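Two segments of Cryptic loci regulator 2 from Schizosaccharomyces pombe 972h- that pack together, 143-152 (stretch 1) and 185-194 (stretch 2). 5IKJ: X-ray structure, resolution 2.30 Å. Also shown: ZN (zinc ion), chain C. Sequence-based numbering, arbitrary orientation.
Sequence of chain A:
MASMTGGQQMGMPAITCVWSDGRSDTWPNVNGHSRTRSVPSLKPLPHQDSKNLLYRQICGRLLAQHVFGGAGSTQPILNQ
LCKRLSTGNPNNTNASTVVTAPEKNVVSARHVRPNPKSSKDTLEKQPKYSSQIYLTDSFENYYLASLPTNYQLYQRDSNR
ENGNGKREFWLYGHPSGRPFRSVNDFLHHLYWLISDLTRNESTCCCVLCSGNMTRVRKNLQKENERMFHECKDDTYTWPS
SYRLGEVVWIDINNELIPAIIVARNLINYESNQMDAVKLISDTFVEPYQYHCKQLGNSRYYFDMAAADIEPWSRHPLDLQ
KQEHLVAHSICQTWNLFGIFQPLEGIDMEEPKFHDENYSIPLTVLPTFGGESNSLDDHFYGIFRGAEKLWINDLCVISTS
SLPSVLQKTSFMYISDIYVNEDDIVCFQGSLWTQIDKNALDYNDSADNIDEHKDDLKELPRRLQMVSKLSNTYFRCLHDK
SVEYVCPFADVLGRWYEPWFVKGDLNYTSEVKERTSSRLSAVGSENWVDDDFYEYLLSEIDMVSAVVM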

ATOM      1  N   TYR A 143      -8.698 -24.113  -1.557  1.00 57.96           N
ATOM      2  CA  TYR A 143      -7.810 -25.265  -1.542  1.00 55.09           C
ATOM      3  C   TYR A 143      -7.358 -25.551  -2.965  1.00 55.81           C
ATOM      4  O   TYR A 143      -8.072 -25.256  -3.928  1.00 62.53           O
ATOM      5  CB  TYR A 143      -8.499 -26.496  -0.943  1.00 56.96           C
ATOM      6  CG  TYR A 143      -9.479 -27.164  -1.879  1.00 52.79           C
ATOM      7  CD1 TYR A 143     -10.789 -26.717  -1.979  1.00 60.34           C
ATOM      8  CD2 TYR A 143      -9.092 -28.244  -2.661  1.00 53.40           C
ATOM      9  CE1 TYR A 143     -11.688 -27.328  -2.835  1.00 59.38           C
ATOM     10  CE2 TYR A 143      -9.980 -28.860  -3.518  1.00 56.48           C
ATOM     11  CZ  TYR A 143     -11.278 -28.400  -3.601  1.00 58.30           C
ATOM     12  OH  TYR A 143     -12.166 -29.014  -4.456  1.00 64.95           O
ATOM     13  N   LEU A 144      -6.165 -26.125  -3.085  1.00 53.70           N
ATOM     14  CA  LEU A 144      -5.631 -26.513  -4.387  1.00 52.35           C
ATOM     15  C   LEU A 144      -6.393 -27.724  -4.906  1.00 68.07           C
ATOM     16  O   LEU A 144      -6.327 -28.810  -4.318  1.00 67.22           O
ATOM     17  CB  LEU A 144      -4.140 -26.817  -4.280  1.00 53.88           C
ATOM     18  CG  LEU A 144      -3.186 -25.754  -4.828  1.00 64.32           C
ATOM     19  CD1 LEU A 144      -3.465 -24.391  -4.207  1.00 65.49           C
ATOM     20  CD2 LEU A 144      -1.743 -26.168  -4.583  1.00 57.92           C
ATOM     21  N   ALA A 145      -7.130 -27.540  -6.005  1.00 63.52           N
ATOM     22  CA  ALA A 145      -7.748 -28.676  -6.680  1.00 59.69           C
ATOM     23  C   ALA A 145      -6.724 -29.756  -6.979  1.00 59.91           C
ATOM     24  O   ALA A 145      -7.043 -30.949  -6.943  1.00 63.61           O
ATOM     25  CB  ALA A 145      -8.408 -28.226  -7.986  1.00 62.29           C
ATOM     26  N   SER A 146      -5.491 -29.357  -7.271  1.00 60.21           N
ATOM     27  CA  SER A 146      -4.454 -30.284  -7.692  1.00 58.89           C
ATOM     28  C   SER A 146      -3.103 -29.606  -7.536  1.00 61.68           C
ATOM     29  O   SER A 146      -2.989 -28.386  -7.676  1.00 73.32           O
ATOM     30  CB  SER A 146      -4.665 -30.724  -9.145  1.00 58.17           C
ATOM     31  OG  SER A 146      -3.540 -31.432  -9.634  1.00 67.44           O
ATOM     32  N   LEU A 147      -2.085 -30.408  -7.241  1.00 64.52           N
ATOM     33  CA  LEU A 147      -0.733 -29.885  -7.212  1.00 68.29           C
ATOM     34  C   LEU A 147      -0.313 -29.473  -8.622  1.00 67.35           C
ATOM     35  O   LEU A 147      -0.804 -30.028  -9.610  1.00 68.84           O
ATOM     36  CB  LEU A 147       0.240 -30.925  -6.667  1.00 59.21           C
ATOM     37  CG  LEU A 147       0.200 -31.175  -5.159  1.00 65.01           C
ATOM     38  CD1 LEU A 147       0.990 -32.429  -4.823  1.00 64.36           C
ATOM     39  CD2 LEU A 147       0.744 -29.979  -4.392  1.00 56.70           C
ATOM     40  N   PRO A 148       0.587 -28.500  -8.748  1.00 70.19           N
ATOM     41  CA  PRO A 148       1.040 -28.101 -10.085  1.00 60.15           C
ATOM     42  C   PRO A 148       1.594 -29.298 -10.842  1.00 59.54           C
ATOM     43  O   PRO A 148       2.273 -30.154 -10.273  1.00 62.78           O
ATOM     44  CB  PRO A 148       2.125 -27.054  -9.803  1.00 62.89           C
ATOM     45  CG  PRO A 148       1.882 -26.602  -8.399  1.00 66.50           C
ATOM     46  CD  PRO A 148       1.284 -27.763  -7.680  1.00 63.90           C
ATOM     47  N   THR A 149       1.275 -29.358 -12.135  1.00 58.25           N
ATOM     48  CA  THR A 149       1.701 -30.467 -12.979  1.00 58.35           C
ATOM     49  C   THR A 149       3.169 -30.797 -12.746  1.00 58.33           C
ATOM     50  O   THR A 149       4.017 -29.906 -12.660  1.00 55.33           O
ATOM     51  CB  THR A 149       1.466 -30.121 -14.456  1.00 59.06           C
ATOM     52  OG1 THR A 149       0.059 -29.991 -14.696  1.00 62.91           O
ATOM     53  CG2 THR A 149       2.037 -31.198 -15.379  1.00 53.54           C
ATOM     54  N   ASN A 150       3.453 -32.094 -12.628  1.00 55.58           N
ATOM     55  CA  ASN A 150       4.794 -32.672 -12.494  1.00 57.90           C
ATOM     56  C   ASN A 150       5.402 -32.486 -11.108  1.00 61.86           C
ATOM     57  O   ASN A 150       6.598 -32.765 -10.936  1.00 64.32           O
ATOM     58  CB  ASN A 150       5.769 -32.118 -13.540  1.00 59.94           C
ATOM     59  CG  ASN A 150       5.531 -32.700 -14.919  1.00 75.29           C
ATOM     60  OD1 ASN A 150       4.448 -33.203 -15.214  1.00 84.25           O
ATOM     61  ND2 ASN A 150       6.550 -32.644 -15.768  1.00 76.04           N
ATOM     62  N   TYR A 151       4.637 -32.038 -10.116  1.00 52.24           N
ATOM     63  CA  TYR A 151       5.096 -32.016  -8.734  1.00 61.24           C
ATOM     64  C   TYR A 151       4.549 -33.229  -7.992  1.00 64.02           C
ATOM     65  O   TYR A 151       3.395 -33.623  -8.190  1.00 66.15           O
ATOM     66  CB  TYR A 151       4.665 -30.729  -8.024  1.00 58.63           C
ATOM     67  CG  TYR A 151       5.557 -29.540  -8.316  1.00 64.27           C
ATOM     68  CD1 TYR A 151       5.392 -28.789  -9.473  1.00 65.10           C
ATOM     69  CD2 TYR A 151       6.563 -29.170  -7.433  1.00 58.66           C
ATOM     70  CE1 TYR A 151       6.206 -27.704  -9.742  1.00 58.17           C
ATOM     71  CE2 TYR A 151       7.382 -28.085  -7.693  1.00 54.97           C
ATOM     72  CZ  TYR A 151       7.199 -27.356  -8.850  1.00 63.85           C
ATOM     73  OH  TYR A 151       8.010 -26.275  -9.117  1.00 52.85           O
ATOM     74  N   GLN A 152       5.384 -33.819  -7.138  1.00 75.25           N
ATOM     75  CA  GLN A 152       5.035 -35.029  -6.403  1.00 66.09           C
ATOM     76  C   GLN A 152       5.329 -34.827  -4.925  1.00 57.16           C
ATOM     77  O   GLN A 152       6.426 -34.393  -4.559  1.00 53.02           O
ATOM     78  CB  GLN A 152       5.806 -36.241  -6.938  1.00 69.32           C
ATOM     79  CG  GLN A 152       5.397 -37.567  -6.316  1.00 84.62           C
ATOM     80  CD  GLN A 152       3.971 -37.955  -6.644  1.00 87.16           C
ATOM     81  OE1 GLN A 152       3.138 -38.114  -5.750  1.00 86.14           O
ATOM     82  NE2 GLN A 152       3.680 -38.113  -7.930  1.00 78.35           N
TER
HETATM   83 ZN    ZN C 601      10.887 -20.333  -6.795  1.00 47.72          ZN
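Stretch 2 185-194: DFLHHLYWLI

What shapes do the two backbones bring to the contact? Stretch 2 is helical from Asp185 to Ile194, part of a longer helix that begins before it and runs on after it, with i to i+4 bonds such as Leu190 N to Phe186 O at 2.8 Å and Leu193 N to His189 O at 2.9 Å. Stretch 1 is mostly irregular: a short strand at Tyr143 and Leu144, then loop, then a type II beta turn from Pro148 to Tyr151. The backbones stay well apart, Pro148 CA lying 8.3 Å from Leu190 CA and Tyr151 CA 10.7 Å from Phe186 CA, so side chains fill the space between them. As stretch 1 advances from Pro148 to Tyr151, its nearest helical partner steps back from Leu190 to Phe186; over the turn alone, the chain runs roughly against the helix.

Where does stretch 1 first meet the helix? Tyr143 is out of reach, but the CA-to-CB bond of Leu144 points toward the helix, and Leu144 CD2 lies 4.1 Å from Leu190 CD2. The CA-to-CB bond of Leu190 points sideways, yet with chi1 in t and chi2 in p the end of its side chain comes nearer to stretch 1. Ala145 and Ser146 then carry the chain along without touching the helix; Ser146 OG instead donates a hydrogen bond to Leu147 O at 3.1 Å. Leu147 approaches with its side-chain end, but Leu147 CD2 still lies 4.8 Å from Phe186 CE2.

Why does Pro148 touch so many helical residues? Its CA-to-CB bond points toward the helix, and CG comes close to three side chains, other ring atoms sharing in the contact. Pro148 CG lies 3.8 Å from Phe186 CZ, at the edge of the phenyl ring and near its plane; it is also 4.1 Å from Leu190 CD1 and 4.4 Å from Leu193 CD1. Phe186, Leu190 and Leu193 recur at intervals of four and three residues, about one helical turn each, so they line one side of the helix and present an apolar surface to the proline.

How does the turn bring Tyr151 to the helix? The backbone bond from Tyr151 N to Pro148 O, 3.0 Å long, closes the turn. Thr149 and Asn150 stay out of reach of stretch 2, Asn150 taking the positive phi of 75° expected at the third position of a type II turn. The CA-to-CB bond of Tyr151 points toward the helix. Tyr151 CE2 is 4.2 Å from Phe186 CE1, which lies over one face of the tyrosine ring; the two ring planes meet obliquely at 54°, with centroids 5.8 Å apart. Tyr151 OH comes within 3.2 Å of His189 CD2. Tyr151 OH is also 3.2 Å from His189 NE2, but the angle is poor and this is no hydrogen bond; both atoms find hydrogen-bonding partners elsewhere in the structure. On the other ring nitrogen, His189 ND1 binds the zinc ion ZN at 2.1 Å, so the tyrosine hydroxyl packs beside a metal ligand.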

ATOM      1  N   ASP A 185       8.030 -23.462   2.392  1.00 52.40           N
ATOM      2  CA  ASP A 185       9.030 -23.133   1.381  1.00 56.68           C
ATOM      3  C   ASP A 185       8.442 -23.217  -0.022  1.00 56.86           C
ATOM      4  O   ASP A 185       8.753 -22.385  -0.882  1.00 53.48           O
ATOM      5  CB  ASP A 185      10.238 -24.060   1.516  1.00 51.69           C
ATOM      6  CG  ASP A 185      11.058 -23.772   2.760  1.00 57.69           C
ATOM      7  OD1 ASP A 185      10.919 -22.669   3.329  1.00 60.96           O
ATOM      8  OD2 ASP A 185      11.850 -24.649   3.165  1.00 61.63           O
ATOM      9  N   PHE A 186       7.592 -24.217  -0.275  1.00 52.89           N
ATOM     10  CA  PHE A 186       6.953 -24.333  -1.581  1.00 51.97           C
ATOM     11  C   PHE A 186       6.044 -23.148  -1.871  1.00 51.30           C
ATOM     12  O   PHE A 186       5.916 -22.738  -3.029  1.00 59.54           O
ATOM     13  CB  PHE A 186       6.150 -25.630  -1.662  1.00 51.85           C
ATOM     14  CG  PHE A 186       5.216 -25.686  -2.838  1.00 56.35           C
ATOM     15  CD1 PHE A 186       5.710 -25.738  -4.130  1.00 54.98           C
ATOM     16  CD2 PHE A 186       3.844 -25.686  -2.651  1.00 54.76           C
ATOM     17  CE1 PHE A 186       4.854 -25.791  -5.214  1.00 53.24           C
ATOM     18  CE2 PHE A 186       2.982 -25.739  -3.732  1.00 61.95           C
ATOM     19  CZ  PHE A 186       3.489 -25.791  -5.016  1.00 48.57           C
ATOM     20  N   LEU A 187       5.413 -22.583  -0.839  1.00 55.15           N
ATOM     21  CA  LEU A 187       4.399 -21.557  -1.064  1.00 54.59           C
ATOM     22  C   LEU A 187       4.954 -20.384  -1.862  1.00 60.16           C
ATOM     23  O   LEU A 187       4.263 -19.834  -2.727  1.00 62.77           O
ATOM     24  CB  LEU A 187       3.838 -21.068   0.270  1.00 60.87           C
ATOM     25  CG  LEU A 187       2.489 -21.642   0.703  1.00 66.50           C
ATOM     26  CD1 LEU A 187       2.099 -21.047   2.036  1.00 60.37           C
ATOM     27  CD2 LEU A 187       1.399 -21.374  -0.333  1.00 67.88           C
ATOM     28  N   HIS A 188       6.192 -19.979  -1.582  1.00 52.73           N
ATOM     29  CA  HIS A 188       6.765 -18.845  -2.300  1.00 53.13           C
ATOM     30  C   HIS A 188       6.922 -19.156  -3.782  1.00 47.42           C
ATOM     31  O   HIS A 188       6.662 -18.297  -4.632  1.00 51.44           O
ATOM     32  CB  HIS A 188       8.102 -18.453  -1.675  1.00 59.02           C
ATOM     33  CG  HIS A 188       7.973 -17.888  -0.295  1.00 67.26           C
ATOM     34  ND1 HIS A 188       7.604 -16.581  -0.061  1.00 58.74           N
ATOM     35  CD2 HIS A 188       8.150 -18.453   0.923  1.00 52.07           C
ATOM     36  CE1 HIS A 188       7.564 -16.363   1.242  1.00 56.65           C
ATOM     37  NE2 HIS A 188       7.892 -17.483   1.861  1.00 62.57           N
ATOM     38  N   HIS A 189       7.340 -20.380  -4.114  1.00 47.02           N
ATOM     39  CA  HIS A 189       7.396 -20.781  -5.515  1.00 50.23           C
ATOM     40  C   HIS A 189       5.996 -20.908  -6.103  1.00 59.02           C
ATOM     41  O   HIS A 189       5.758 -20.498  -7.245  1.00 54.85           O
ATOM     42  CB  HIS A 189       8.157 -22.097  -5.657  1.00 52.32           C
ATOM     43  CG  HIS A 189       8.572 -22.402  -7.062  1.00 53.41           C
ATOM     44  ND1 HIS A 189       9.627 -21.766  -7.678  1.00 55.20           N
ATOM     45  CD2 HIS A 189       8.071 -23.269  -7.973  1.00 57.82           C
ATOM     46  CE1 HIS A 189       9.762 -22.230  -8.908  1.00 58.48           C
ATOM     47  NE2 HIS A 189       8.829 -23.143  -9.112  1.00 61.39           N
ATOM     48  N   LEU A 190       5.059 -21.478  -5.341  1.00 57.10           N
ATOM     49  CA  LEU A 190       3.675 -21.543  -5.798  1.00 56.37           C
ATOM     50  C   LEU A 190       3.146 -20.155  -6.129  1.00 50.30           C
ATOM     51  O   LEU A 190       2.491 -19.959  -7.160  1.00 52.30           O
ATOM     52  CB  LEU A 190       2.799 -22.200  -4.730  1.00 55.02           C
ATOM     53  CG  LEU A 190       1.305 -22.291  -5.059  1.00 55.98           C
ATOM     54  CD1 LEU A 190       1.072 -23.155  -6.288  1.00 59.37           C
ATOM     55  CD2 LEU A 190       0.514 -22.821  -3.872  1.00 60.26           C
ATOM     56  N   TYR A 191       3.414 -19.180  -5.260  1.00 51.17           N
ATOM     57  CA  TYR A 191       2.929 -17.824  -5.481  1.00 54.03           C
ATOM     58  C   TYR A 191       3.568 -17.204  -6.719  1.00 55.97           C
ATOM     59  O   TYR A 191       2.923 -16.435  -7.439  1.00 52.53           O
ATOM     60  CB  TYR A 191       3.207 -16.978  -4.240  1.00 49.21           C
ATOM     61  CG  TYR A 191       2.820 -15.527  -4.369  1.00 62.47           C
ATOM     62  CD1 TYR A 191       1.500 -15.123  -4.222  1.00 67.08           C
ATOM     63  CD2 TYR A 191       3.779 -14.556  -4.620  1.00 61.25           C
ATOM     64  CE1 TYR A 191       1.145 -13.794  -4.331  1.00 65.11           C
ATOM     65  CE2 TYR A 191       3.435 -13.226  -4.730  1.00 63.96           C
ATOM     66  CZ  TYR A 191       2.117 -12.850  -4.585  1.00 68.70           C
ATOM     67  OH  TYR A 191       1.770 -11.523  -4.697  1.00 84.60           O
ATOM     68  N   TRP A 192       4.835 -17.531  -6.984  1.00 50.91           N
ATOM     69  CA  TRP A 192       5.491 -17.047  -8.193  1.00 44.67           C
ATOM     70  C   TRP A 192       4.873 -17.662  -9.442  1.00 58.83           C
ATOM     71  O   TRP A 192       4.765 -16.999 -10.479  1.00 57.44           O
ATOM     72  CB  TRP A 192       6.987 -17.355  -8.128  1.00 46.44           C
ATOM     73  CG  TRP A 192       7.722 -17.071  -9.400  1.00 59.15           C
ATOM     74  CD1 TRP A 192       8.174 -15.860  -9.832  1.00 53.33           C
ATOM     75  CD2 TRP A 192       8.103 -18.023 -10.402  1.00 56.17           C
ATOM     76  NE1 TRP A 192       8.808 -15.995 -11.044  1.00 58.99           N
ATOM     77  CE2 TRP A 192       8.777 -17.314 -11.415  1.00 57.51           C
ATOM     78  CE3 TRP A 192       7.936 -19.404 -10.542  1.00 54.95           C
ATOM     79  CZ2 TRP A 192       9.285 -17.938 -12.553  1.00 52.25           C
ATOM     80  CZ3 TRP A 192       8.439 -20.022 -11.672  1.00 54.22           C
ATOM     81  CH2 TRP A 192       9.106 -19.290 -12.663  1.00 55.38           C
ATOM     82  N   LEU A 193       4.462 -18.931  -9.363  1.00 49.23           N
ATOM     83  CA  LEU A 193       3.899 -19.602 -10.530  1.00 52.04           C
ATOM     84  C   LEU A 193       2.608 -18.939 -10.987  1.00 48.34           C
ATOM     85  O   LEU A 193       2.339 -18.854 -12.190  1.00 52.70           O
ATOM     86  CB  LEU A 193       3.655 -21.079 -10.221  1.00 51.57           C
ATOM     87  CG  LEU A 193       4.868 -22.008 -10.290  1.00 58.22           C
ATOM     88  CD1 LEU A 193       4.496 -23.391  -9.776  1.00 53.86           C
ATOM     89  CD2 LEU A 193       5.410 -22.095 -11.712  1.00 51.99           C
ATOM     90  N   ILE A 194       1.794 -18.461 -10.045  1.00 48.07           N
ATOM     91  CA  ILE A 194       0.511 -17.869 -10.403  1.00 52.04           C
ATOM     92  C   ILE A 194       0.579 -16.356 -10.582  1.00 59.11           C
ATOM     93  O   ILE A 194      -0.346 -15.771 -11.164  1.00 58.72           O
ATOM     94  CB  ILE A 194      -0.565 -18.206  -9.356  1.00 62.49           C
ATOM     95  CG1 ILE A 194      -0.209 -17.602  -8.006  1.00 62.73           C
ATOM     96  CG2 ILE A 194      -0.748 -19.711  -9.233  1.00 56.19           C
ATOM     97  CD1 ILE A 194      -0.894 -16.299  -7.725  1.00 66.25           C
TER